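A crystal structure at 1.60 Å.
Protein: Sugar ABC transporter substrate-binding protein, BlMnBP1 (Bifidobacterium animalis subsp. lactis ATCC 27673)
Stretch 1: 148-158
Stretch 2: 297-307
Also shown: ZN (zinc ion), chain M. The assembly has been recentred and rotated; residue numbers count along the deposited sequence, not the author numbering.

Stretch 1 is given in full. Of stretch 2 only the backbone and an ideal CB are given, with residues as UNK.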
# COMPACT_ATOMS: atom_id res chain seq x y z
N VAL A 148 2.26 4.98 4.77
CA VAL A 148 2.76 5.35 3.46
C VAL A 148 1.72 6.23 2.80
O VAL A 148 0.54 6.22 3.17
CB VAL A 148 3.05 4.12 2.59
CG1 VAL A 148 4.25 3.34 3.12
CG2 VAL A 148 1.80 3.22 2.51
N THR A 149 2.16 7.02 1.84
CA THR A 149 1.22 7.69 0.97
C THR A 149 1.36 7.12 -0.43
O THR A 149 2.31 6.38 -0.73
CB THR A 149 1.47 9.19 0.94
OG1 THR A 149 2.86 9.39 0.70
CG2 THR A 149 1.04 9.82 2.26
N ALA A 150 0.37 7.41 -1.27
CA ALA A 150 0.40 6.97 -2.66
C ALA A 150 0.67 8.23 -3.48
O ALA A 150 -0.02 9.24 -3.34
CB ALA A 150 -0.90 6.26 -3.05
N GLY A 151 1.71 8.17 -4.28
CA GLY A 151 2.15 9.32 -5.05
C GLY A 151 2.81 8.82 -6.29
O GLY A 151 2.49 7.74 -6.80
N ILE A 152 3.72 9.61 -6.83
CA ILE A 152 4.46 9.19 -8.01
C ILE A 152 5.94 9.36 -7.75
O ILE A 152 6.39 10.45 -7.36
CB ILE A 152 4.02 9.96 -9.28
CG1 ILE A 152 2.53 9.65 -9.56
CG2 ILE A 152 4.91 9.56 -10.45
CD1 ILE A 152 2.00 10.22 -10.85
N VAL A 153 6.69 8.30 -7.97
CA VAL A 153 8.15 8.39 -7.95
C VAL A 153 8.62 8.86 -9.32
O VAL A 153 8.19 8.33 -10.34
CB VAL A 153 8.78 7.03 -7.60
CG1 VAL A 153 10.33 7.15 -7.50
CG2 VAL A 153 8.22 6.50 -6.33
N TYR A 154 9.54 9.83 -9.33
CA TYR A 154 9.92 10.45 -10.59
C TYR A 154 11.39 10.81 -10.55
O TYR A 154 12.00 10.92 -9.48
CB TYR A 154 9.03 11.67 -10.88
CG TYR A 154 9.34 12.94 -10.13
CD1 TYR A 154 8.89 13.14 -8.83
CD2 TYR A 154 10.02 13.97 -10.74
CE1 TYR A 154 9.15 14.31 -8.16
CE2 TYR A 154 10.28 15.13 -10.10
CZ TYR A 154 9.87 15.32 -8.82
OH TYR A 154 10.17 16.54 -8.21
N ASN A 155 11.97 10.92 -11.72
CA ASN A 155 13.37 11.27 -11.86
C ASN A 155 13.48 12.75 -12.19
O ASN A 155 13.08 13.18 -13.28
CB ASN A 155 14.05 10.41 -12.92
CG ASN A 155 15.54 10.70 -13.02
OD1 ASN A 155 15.93 11.84 -13.23
ND2 ASN A 155 16.38 9.67 -12.82
N LYS A 156 14.05 13.52 -11.25
CA LYS A 156 14.16 14.97 -11.39
C LYS A 156 15.06 15.38 -12.54
O LYS A 156 14.83 16.43 -13.15
CB LYS A 156 14.71 15.56 -10.10
CG LYS A 156 13.95 15.15 -8.88
CD LYS A 156 14.71 15.48 -7.60
CE LYS A 156 13.78 15.67 -6.43
NZ LYS A 156 14.44 16.44 -5.30
N LYS A 157 16.12 14.61 -12.82
CA LYS A 157 16.99 14.95 -13.93
C LYS A 157 16.27 14.77 -15.26
O LYS A 157 16.44 15.59 -16.16
CB LYS A 157 18.24 14.09 -13.89
CG LYS A 157 19.14 14.22 -15.11
CD LYS A 157 20.44 13.45 -14.94
CE LYS A 157 21.28 13.46 -16.23
NZ LYS A 157 20.79 12.47 -17.27
N VAL A 158 15.50 13.70 -15.40
CA VAL A 158 14.72 13.52 -16.61
C VAL A 158 13.71 14.64 -16.77
O VAL A 158 13.47 15.14 -17.88
CB VAL A 158 14.02 12.15 -16.60
CG1 VAL A 158 13.06 12.04 -17.80
CG2 VAL A 158 15.07 11.05 -16.62
N UNK A 297 20.95 8.72 -6.27
CA UNK A 297 19.83 8.91 -5.33
C UNK A 297 19.24 10.31 -5.34
O UNK A 297 18.02 10.49 -5.15
CB UNK A 297 20.29 8.58 -3.91
N UNK A 298 20.05 11.33 -5.55
CA UNK A 298 19.52 12.69 -5.51
C UNK A 298 18.60 13.00 -6.69
O UNK A 298 17.90 14.01 -6.65
CB UNK A 298 20.67 13.69 -5.48
N UNK A 299 18.61 12.18 -7.73
CA UNK A 299 17.71 12.39 -8.85
C UNK A 299 16.32 11.82 -8.61
O UNK A 299 15.41 12.10 -9.40
CB UNK A 299 18.31 11.77 -10.11
N UNK A 300 16.11 11.07 -7.52
CA UNK A 300 14.80 10.50 -7.20
C UNK A 300 13.99 11.52 -6.42
O UNK A 300 14.41 11.97 -5.35
CB UNK A 300 14.94 9.20 -6.40
N UNK A 301 12.79 11.82 -6.91
CA UNK A 301 11.86 12.67 -6.21
C UNK A 301 10.53 11.95 -6.02
O UNK A 301 10.31 10.85 -6.52
CB UNK A 301 11.66 13.99 -6.97
N UNK A 302 9.66 12.59 -5.27
CA UNK A 302 8.36 12.01 -4.98
C UNK A 302 7.34 13.13 -5.05
O UNK A 302 7.52 14.17 -4.42
CB UNK A 302 8.34 11.32 -3.62
N UNK A 303 6.30 12.94 -5.84
CA UNK A 303 5.30 13.97 -6.03
C UNK A 303 3.92 13.44 -5.75
O UNK A 303 3.67 12.23 -5.84
CB UNK A 303 5.37 14.54 -7.45
N UNK A 304 2.98 14.32 -5.44
CA UNK A 304 1.59 13.89 -5.34
C UNK A 304 1.09 13.39 -6.68
O UNK A 304 1.57 13.79 -7.74
CB UNK A 304 0.70 15.03 -4.84
N UNK A 305 0.12 12.49 -6.63
CA UNK A 305 -0.57 12.09 -7.85
C UNK A 305 -1.21 13.34 -8.47
O UNK A 305 -1.74 14.18 -7.74
CB UNK A 305 -1.62 11.01 -7.56
N UNK A 306 -1.20 13.47 -9.77
CA UNK A 306 -1.64 14.73 -10.41
C UNK A 306 -3.16 14.87 -10.55
O UNK A 306 -3.71 14.91 -11.63
CB UNK A 306 -1.01 14.84 -11.80
N UNK A 307 -3.82 14.95 -9.41
CA UNK A 307 -5.21 15.37 -9.34
C UNK A 307 -5.31 16.51 -8.34
O UNK A 307 -4.66 16.49 -7.29
CB UNK A 307 -6.13 14.21 -8.95
ZN ZN M . 22.51 12.21 -11.13

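Backbone geometry sets the frame. The strand of stretch 2 runs antiparallel to strand 148-155, with an angle of 136° between the two strand directions, and from 299 to 304 each CA lies close to that of a partner in stretch 1, from Lys156 opposite 299 to Gly151 opposite 304, so each position can be judged by what lies near its CB.

Positions 297 and 298 have no atom of stretch 1 within 5.5 Å of the ideal CB, so stretch 1 constrains neither and leaves many side chains possible. At 297, phi of -52° would admit proline among many others; the residues are Pro297 and Asp298, opening a 3-10 segment.

At 299 the main chain has a fixed task: its O accepts from Lys156 N (2.7 Å). CB points sideways, 3.9 Å from Asn155 OD1 and 4.4 Å from Lys157 CB, and the zinc ion lies beyond it. A metal-binding side chain such as aspartate, glutamate or histidine would suit. The residue is Asp299, whose OD2 binds ZN at 2.1 Å. A water accepts from Asn155 ND2 (3.0 Å) and donates to Asp299 OD2 (2.8 Å), while a second water, itself bound to the zinc, donates to Asp299 OD1 (2.6 Å).

The CB of 300 lies on the sheet face shared with Val153 and Asn155, 5.2 Å from Val153 CG1. An aliphatic residue, valine, leucine or isoleucine, could close that gap. It is Ile300, with CG2 3.8 Å from Val153 CG1.

Position 301 is the most restrictive. An ideal CB would come within 2.8 Å of both Lys156 CE and Tyr154 CE1, a clash on each count, so glycine alone fits these coordinates. Gly301 pairs with Tyr154 through two hydrogen bonds, Gly301 N to Tyr154 O (2.8 Å) and Tyr154 N to Gly301 O (3.1 Å).

At 302, the ideal CB of 302 lies on the face of Val153, 4.3 Å from Ile152 O. Stretch 1 offers the Val153 methyls, a glycine at 151 without a side chain, and Thr149 OG1 farther along. A long side chain could use this space; an aromatic one with a polar tip would match both ends. Tyr302 (chi1 t) places CD1 4.0 Å from Val153 CG2 and its OH 3.2 Å from Thr149 OG1, a hydrogen bond in which either hydroxyl could donate. A CB on Gly151 would clash with this ring, 2.5 Å from Tyr302 CZ.

At 303 the backbone exchanges hydrogen bonds with Ile152: Ile152 N to the O of 303 (2.8 Å) and the N of 303 to Ile152 O (2.9 Å). CB sits 3.9 Å from Tyr154 CE1, favouring a flexible apolar chain such as leucine or methionine. Met303 has CG 3.8 Å from Ile152 CB, and its SD lies over one face of the Tyr154 ring, 4.6 Å from the centroid.

CB of 304 points away; phi of -63° permits proline, and it is Pro304. At 305, CB is sideways, 4.8 Å from Ile152 CG1, so large apolar groups suit: Phe305 CD2 reaches Ile152 CD1 at 4.0 Å. No atom of stretch 1 lies within 5.5 Å of the CB of 306 or 307, so many side chains are possible; Pro306 CD nevertheless packs 3.5 Å from Ile152 CD1, whereas Ile307 is out of reach.

Stretch 2, residues 297-307: PDDIGYMPFPI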
# COMPACT_ATOMS: atom_id res chain seq x y z
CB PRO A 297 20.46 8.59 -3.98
CG PRO A 297 21.96 8.81 -4.20
CD PRO A 297 22.20 8.32 -5.58
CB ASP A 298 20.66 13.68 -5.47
CG ASP A 298 21.31 13.75 -4.12
OD1 ASP A 298 20.76 13.19 -3.13
OD2 ASP A 298 22.38 14.38 -4.04
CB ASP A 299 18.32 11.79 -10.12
CG ASP A 299 19.61 12.50 -10.55
OD1 ASP A 299 19.77 13.70 -10.22
OD2 ASP A 299 20.43 11.87 -11.24
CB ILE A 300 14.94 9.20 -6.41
CG1 ILE A 300 15.79 8.17 -7.15
CG2 ILE A 300 13.55 8.63 -6.11
CD1 ILE A 300 15.35 7.89 -8.52
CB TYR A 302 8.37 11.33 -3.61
CG TYR A 302 7.13 10.56 -3.32
CD1 TYR A 302 6.80 9.42 -4.05
CD2 TYR A 302 6.31 10.95 -2.30
CE1 TYR A 302 5.62 8.72 -3.75
CE2 TYR A 302 5.16 10.28 -2.02
CZ TYR A 302 4.83 9.16 -2.71
OH TYR A 302 3.65 8.55 -2.32
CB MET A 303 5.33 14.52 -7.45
CG MET A 303 5.15 13.47 -8.51
SD MET A 303 5.05 14.28 -10.11
CE MET A 303 3.31 14.23 -10.33
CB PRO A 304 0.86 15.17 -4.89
CG PRO A 304 1.96 16.08 -4.37
CD PRO A 304 3.14 15.77 -5.19
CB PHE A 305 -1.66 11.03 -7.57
CG PHE A 305 -2.21 10.38 -8.84
CD1 PHE A 305 -3.33 10.91 -9.48
CD2 PHE A 305 -1.60 9.28 -9.41
CE1 PHE A 305 -3.81 10.36 -10.64
CE2 PHE A 305 -2.09 8.73 -10.58
CZ PHE A 305 -3.21 9.27 -11.20
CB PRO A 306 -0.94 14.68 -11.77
CG PRO A 306 -0.81 13.20 -12.05
CD PRO A 306 -0.60 12.53 -10.75
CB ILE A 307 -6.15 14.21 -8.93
CG1 ILE A 307 -6.32 13.24 -10.11
CG2 ILE A 307 -7.53 14.71 -8.54
CD1 ILE A 307 -7.14 11.99 -9.82
O HOH W 1 19.34 9.89 -12.92
O HOH W 2 22.32 14.12 -10.19
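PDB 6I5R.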